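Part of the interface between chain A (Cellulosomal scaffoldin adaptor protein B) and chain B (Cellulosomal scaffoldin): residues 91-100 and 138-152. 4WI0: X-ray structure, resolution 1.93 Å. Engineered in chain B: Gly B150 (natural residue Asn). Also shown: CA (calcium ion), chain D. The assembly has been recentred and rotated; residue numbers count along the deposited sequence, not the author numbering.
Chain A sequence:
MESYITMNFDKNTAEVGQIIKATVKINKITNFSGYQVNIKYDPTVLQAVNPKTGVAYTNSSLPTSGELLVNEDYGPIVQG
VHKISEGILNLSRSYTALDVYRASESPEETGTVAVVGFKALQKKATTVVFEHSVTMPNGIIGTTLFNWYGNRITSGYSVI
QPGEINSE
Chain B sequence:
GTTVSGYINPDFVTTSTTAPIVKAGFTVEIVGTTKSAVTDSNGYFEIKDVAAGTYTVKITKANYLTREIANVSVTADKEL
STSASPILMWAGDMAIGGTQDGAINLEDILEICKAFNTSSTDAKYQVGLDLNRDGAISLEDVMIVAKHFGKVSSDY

Chain A, residues 91-100: LSRSYTALDV
Chain B (138-152) SLEDVMIVAKHFGKV

The most unusual feature of this contact is that two carbonyl oxygens come within 3.3 Å, Thr A96 O pointing at the side of Ala B146 O, and since both are acceptors no hydrogen bond joins them. Each oxygen accepts hydrogen bonds from other donors. Thr A96 O accepts a weak bond from Leu A98 N (3.1 Å), while Ala B146 O accepts one from water 1 (2.8 Å) and a weak one from Phe B149 N (3.2 Å). Water 1 also accepts from Asp A99 N at 3.1 Å, so it bridges the chains.

Build chain A already in an extended strand at Leu A91 (phi/psi near -150/140 through its middle), then Thr A96 at -111/-31, Ala A97 at -91/75 as N-cap, and a helix from Leu A98. In chain B, Ser B138 takes the N-cap position before the helix that starts at Leu B139, its N donating to Asp B141 OD2 (2.8 Å). Strand and helix run nearly parallel, 12° apart, with axes 9.9 Å apart at closest approach. The register sets Ser A92 CA 7.2 Å from Leu B139 CA and closes to 4.8 Å between Thr A96 CA and Ala B146 CA, where the CA-to-CB bond of Ala B146 points toward chain A.

Strand alternation turns Ser A92 (t) and Ser A94 (p) toward the helix and Arg A93 away. Leu B139 (chi1 t, chi2 p) meets both serines, its CD2 3.5 Å from Ser A92 OG and its CD1 3.6 Å from Ser A94 OG. Met B143, m at all three chi angles, leaves its backbone sideways but bends nearer, bringing SD to 3.9 Å from Ser A94 OG. Leu A98 (m, t) then packs CD1 at 3.9 Å from both Met B143 CE and Ala B146 CB, an apolar patch beside the two carbonyls.

Past the helix, Phe B149 (-59/133; chi1 t, chi2 74°) lays a ring face against Thr A96 (p): Thr A96 CB sits 4.2 Å from the ring centroid of Phe B149, 8° off the normal, a CH-pi contact. Phe B149 CB is also 3.2 Å from Thr A96 O.

A type II turn from His B148 to Lys B151 carries the engineered Gly B150 at 79/14, a positive phi that favours glycine. The turn is closed by Lys B151 N to His B148 O (3.2 Å). Lys B151 (m, m, t, m) curls back so that NZ reaches Asp A99 OD2 at 3.2 Å, a hydrogen-bonded salt bridge. Asp A99 (p) uses OD1 differently, accepting from Val A100 N (2.8 Å) and from water 2 (2.8 Å), which also donates to Phe B149 O (2.9 Å).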

# COMPACT_ATOMS: atom_id res chain seq x y z
N LEU A 91 1.03 -5.49 -11.66
CA LEU A 91 2.33 -4.82 -11.62
C LEU A 91 2.25 -3.74 -10.57
O LEU A 91 1.22 -3.08 -10.42
CB LEU A 91 2.66 -4.17 -12.96
CG LEU A 91 2.41 -4.96 -14.25
CD1 LEU A 91 2.49 -4.05 -15.47
CD2 LEU A 91 3.41 -6.11 -14.36
N SER A 92 3.35 -3.55 -9.87
CA SER A 92 3.40 -2.54 -8.86
C SER A 92 4.85 -2.09 -8.69
O SER A 92 5.75 -2.93 -8.65
CB SER A 92 2.85 -3.09 -7.55
OG SER A 92 2.87 -2.10 -6.56
N ARG A 93 5.05 -0.78 -8.60
CA ARG A 93 6.35 -0.17 -8.26
C ARG A 93 6.09 1.09 -7.42
O ARG A 93 5.15 1.84 -7.71
CB ARG A 93 7.14 0.17 -9.54
CG ARG A 93 8.58 0.59 -9.28
CD ARG A 93 9.38 0.79 -10.56
NE ARG A 93 10.74 1.27 -10.27
CZ ARG A 93 11.82 0.50 -10.11
NH1 ARG A 93 11.76 -0.81 -10.24
NH2 ARG A 93 13.00 1.06 -9.83
N SER A 94 6.90 1.33 -6.40
CA SER A 94 6.69 2.49 -5.53
C SER A 94 7.94 2.87 -4.74
O SER A 94 8.84 2.06 -4.58
CB SER A 94 5.56 2.22 -4.53
OG SER A 94 5.92 1.23 -3.60
N TYR A 95 7.96 4.11 -4.27
CA TYR A 95 9.02 4.58 -3.37
C TYR A 95 8.65 4.27 -1.92
O TYR A 95 7.48 4.28 -1.54
CB TYR A 95 9.23 6.08 -3.54
CG TYR A 95 9.92 6.51 -4.84
CD1 TYR A 95 11.06 5.86 -5.31
CD2 TYR A 95 9.46 7.61 -5.55
CE1 TYR A 95 11.71 6.28 -6.47
CE2 TYR A 95 10.09 8.03 -6.71
CZ TYR A 95 11.22 7.37 -7.16
OH TYR A 95 11.86 7.80 -8.32
N THR A 96 9.66 4.00 -1.10
CA THR A 96 9.43 3.65 0.31
C THR A 96 9.90 4.73 1.30
O THR A 96 9.33 4.87 2.39
CB THR A 96 10.12 2.31 0.65
OG1 THR A 96 11.52 2.40 0.39
CG2 THR A 96 9.52 1.20 -0.19
N ALA A 97 10.95 5.47 0.93
CA ALA A 97 11.49 6.51 1.81
C ALA A 97 10.78 7.81 1.47
O ALA A 97 11.34 8.68 0.80
CB ALA A 97 13.00 6.64 1.64
N LEU A 98 9.53 7.92 1.90
CA LEU A 98 8.65 9.00 1.47
C LEU A 98 9.09 10.35 2.01
O LEU A 98 8.95 11.36 1.33
CB LEU A 98 7.18 8.69 1.83
CG LEU A 98 6.57 7.43 1.21
CD1 LEU A 98 5.11 7.26 1.61
CD2 LEU A 98 6.70 7.42 -0.31
N ASP A 99 9.63 10.37 3.23
CA ASP A 99 10.12 11.61 3.83
C ASP A 99 11.32 12.21 3.07
O ASP A 99 11.40 13.43 2.87
CB ASP A 99 10.45 11.41 5.32
CG ASP A 99 11.47 10.30 5.58
OD1 ASP A 99 11.80 9.52 4.65
OD2 ASP A 99 11.93 10.20 6.72
N VAL A 100 12.23 11.35 2.64
CA VAL A 100 13.34 11.76 1.77
C VAL A 100 12.80 12.33 0.45
O VAL A 100 13.27 13.36 -0.03
CB VAL A 100 14.28 10.57 1.48
CG1 VAL A 100 15.33 10.96 0.45
CG2 VAL A 100 14.96 10.10 2.76
N SER B 138 -2.29 -5.48 -0.70
CA SER B 138 -2.04 -4.74 -1.94
C SER B 138 -1.05 -3.62 -1.65
O SER B 138 -0.48 -3.57 -0.56
CB SER B 138 -3.37 -4.17 -2.47
OG SER B 138 -3.99 -3.30 -1.55
N LEU B 139 -0.83 -2.74 -2.63
CA LEU B 139 0.12 -1.63 -2.46
C LEU B 139 -0.27 -0.68 -1.31
O LEU B 139 0.61 -0.10 -0.68
CB LEU B 139 0.29 -0.84 -3.76
CG LEU B 139 1.37 0.24 -3.78
CD1 LEU B 139 2.71 -0.29 -3.29
CD2 LEU B 139 1.51 0.82 -5.17
N GLU B 140 -1.57 -0.54 -1.05
CA GLU B 140 -2.02 0.28 0.09
C GLU B 140 -1.37 -0.13 1.40
O GLU B 140 -0.93 0.73 2.17
CB GLU B 140 -3.53 0.19 0.26
CG GLU B 140 -4.28 0.98 -0.78
CD GLU B 140 -5.76 0.81 -0.67
OE1 GLU B 140 -6.30 1.17 0.40
OE2 GLU B 140 -6.36 0.34 -1.67
N ASP B 141 -1.33 -1.43 1.66
CA ASP B 141 -0.73 -1.96 2.89
C ASP B 141 0.76 -1.63 2.95
O ASP B 141 1.27 -1.23 4.00
CB ASP B 141 -0.92 -3.47 2.96
CG ASP B 141 -2.38 -3.86 2.90
OD1 ASP B 141 -3.10 -3.58 3.88
OD2 ASP B 141 -2.81 -4.41 1.86
N VAL B 142 1.44 -1.78 1.82
CA VAL B 142 2.87 -1.46 1.73
C VAL B 142 3.12 0.05 1.95
O VAL B 142 4.07 0.43 2.65
CB VAL B 142 3.46 -1.93 0.37
CG1 VAL B 142 4.85 -1.35 0.12
CG2 VAL B 142 3.48 -3.45 0.30
N MET B 143 2.28 0.90 1.36
CA MET B 143 2.45 2.36 1.49
C MET B 143 2.16 2.85 2.91
O MET B 143 2.73 3.85 3.34
CB MET B 143 1.57 3.13 0.49
CG MET B 143 1.93 2.91 -0.97
SD MET B 143 3.60 3.42 -1.43
CE MET B 143 3.45 5.19 -1.22
N ILE B 144 1.30 2.14 3.63
CA ILE B 144 1.07 2.45 5.05
C ILE B 144 2.38 2.33 5.83
O ILE B 144 2.70 3.19 6.65
CB ILE B 144 -0.01 1.53 5.67
CG1 ILE B 144 -1.39 1.93 5.16
CG2 ILE B 144 -0.00 1.60 7.19
CD1 ILE B 144 -2.46 0.91 5.46
N VAL B 145 3.13 1.27 5.57
CA VAL B 145 4.41 1.06 6.23
C VAL B 145 5.38 2.16 5.78
O VAL B 145 6.07 2.75 6.61
CB VAL B 145 4.99 -0.35 5.92
CG1 VAL B 145 6.32 -0.56 6.63
CG2 VAL B 145 4.01 -1.43 6.33
N ALA B 146 5.40 2.45 4.48
CA ALA B 146 6.27 3.50 3.93
C ALA B 146 6.06 4.89 4.54
O ALA B 146 6.99 5.70 4.55
CB ALA B 146 6.13 3.56 2.41
N LYS B 147 4.85 5.16 5.06
CA LYS B 147 4.57 6.43 5.77
C LYS B 147 5.59 6.75 6.86
O LYS B 147 5.88 7.92 7.11
CB LYS B 147 3.21 6.40 6.47
CG LYS B 147 1.98 6.44 5.58
CD LYS B 147 0.73 6.39 6.45
CE LYS B 147 -0.53 6.61 5.63
NZ LYS B 147 -0.67 8.01 5.14
N HIS B 148 6.07 5.71 7.53
CA HIS B 148 7.00 5.88 8.64
C HIS B 148 8.23 4.99 8.46
O HIS B 148 8.78 4.48 9.42
CB HIS B 148 6.26 5.60 9.95
CG HIS B 148 5.08 6.48 10.18
ND1 HIS B 148 5.19 7.78 10.64
CD2 HIS B 148 3.76 6.27 9.97
CE1 HIS B 148 3.99 8.32 10.72
NE2 HIS B 148 3.10 7.43 10.32
N PHE B 149 8.66 4.84 7.20
CA PHE B 149 9.81 4.01 6.87
C PHE B 149 11.06 4.52 7.60
O PHE B 149 11.33 5.71 7.60
CB PHE B 149 10.07 4.03 5.36
CG PHE B 149 11.04 2.97 4.89
CD1 PHE B 149 10.66 1.64 4.83
CD2 PHE B 149 12.33 3.31 4.51
CE1 PHE B 149 11.55 0.67 4.40
CE2 PHE B 149 13.23 2.34 4.07
CZ PHE B 149 12.83 1.02 4.02
N GLY B 150 11.80 3.60 8.22
CA GLY B 150 13.04 3.95 8.91
C GLY B 150 12.84 4.56 10.29
O GLY B 150 13.78 5.10 10.84
N LYS B 151 11.64 4.47 10.85
CA LYS B 151 11.37 5.04 12.18
C LYS B 151 11.40 4.00 13.30
O LYS B 151 11.21 2.80 13.06
CB LYS B 151 10.01 5.76 12.20
CG LYS B 151 9.91 6.95 11.26
CD LYS B 151 10.82 8.10 11.68
CE LYS B 151 11.03 9.10 10.55
NZ LYS B 151 11.75 8.49 9.38
N VAL B 152 11.61 4.48 14.52
CA VAL B 152 11.63 3.66 15.73
C VAL B 152 10.69 4.30 16.75
O VAL B 152 10.13 5.37 16.50
CB VAL B 152 13.06 3.50 16.29
CG1 VAL B 152 13.96 2.79 15.28
CG2 VAL B 152 13.66 4.85 16.68
CA CA D . -5.19 -4.22 2.79
O HOH W 1 8.70 7.87 4.87
O HOH W 2 12.38 6.79 5.12
O HOH W 3 -5.22 -3.00 0.67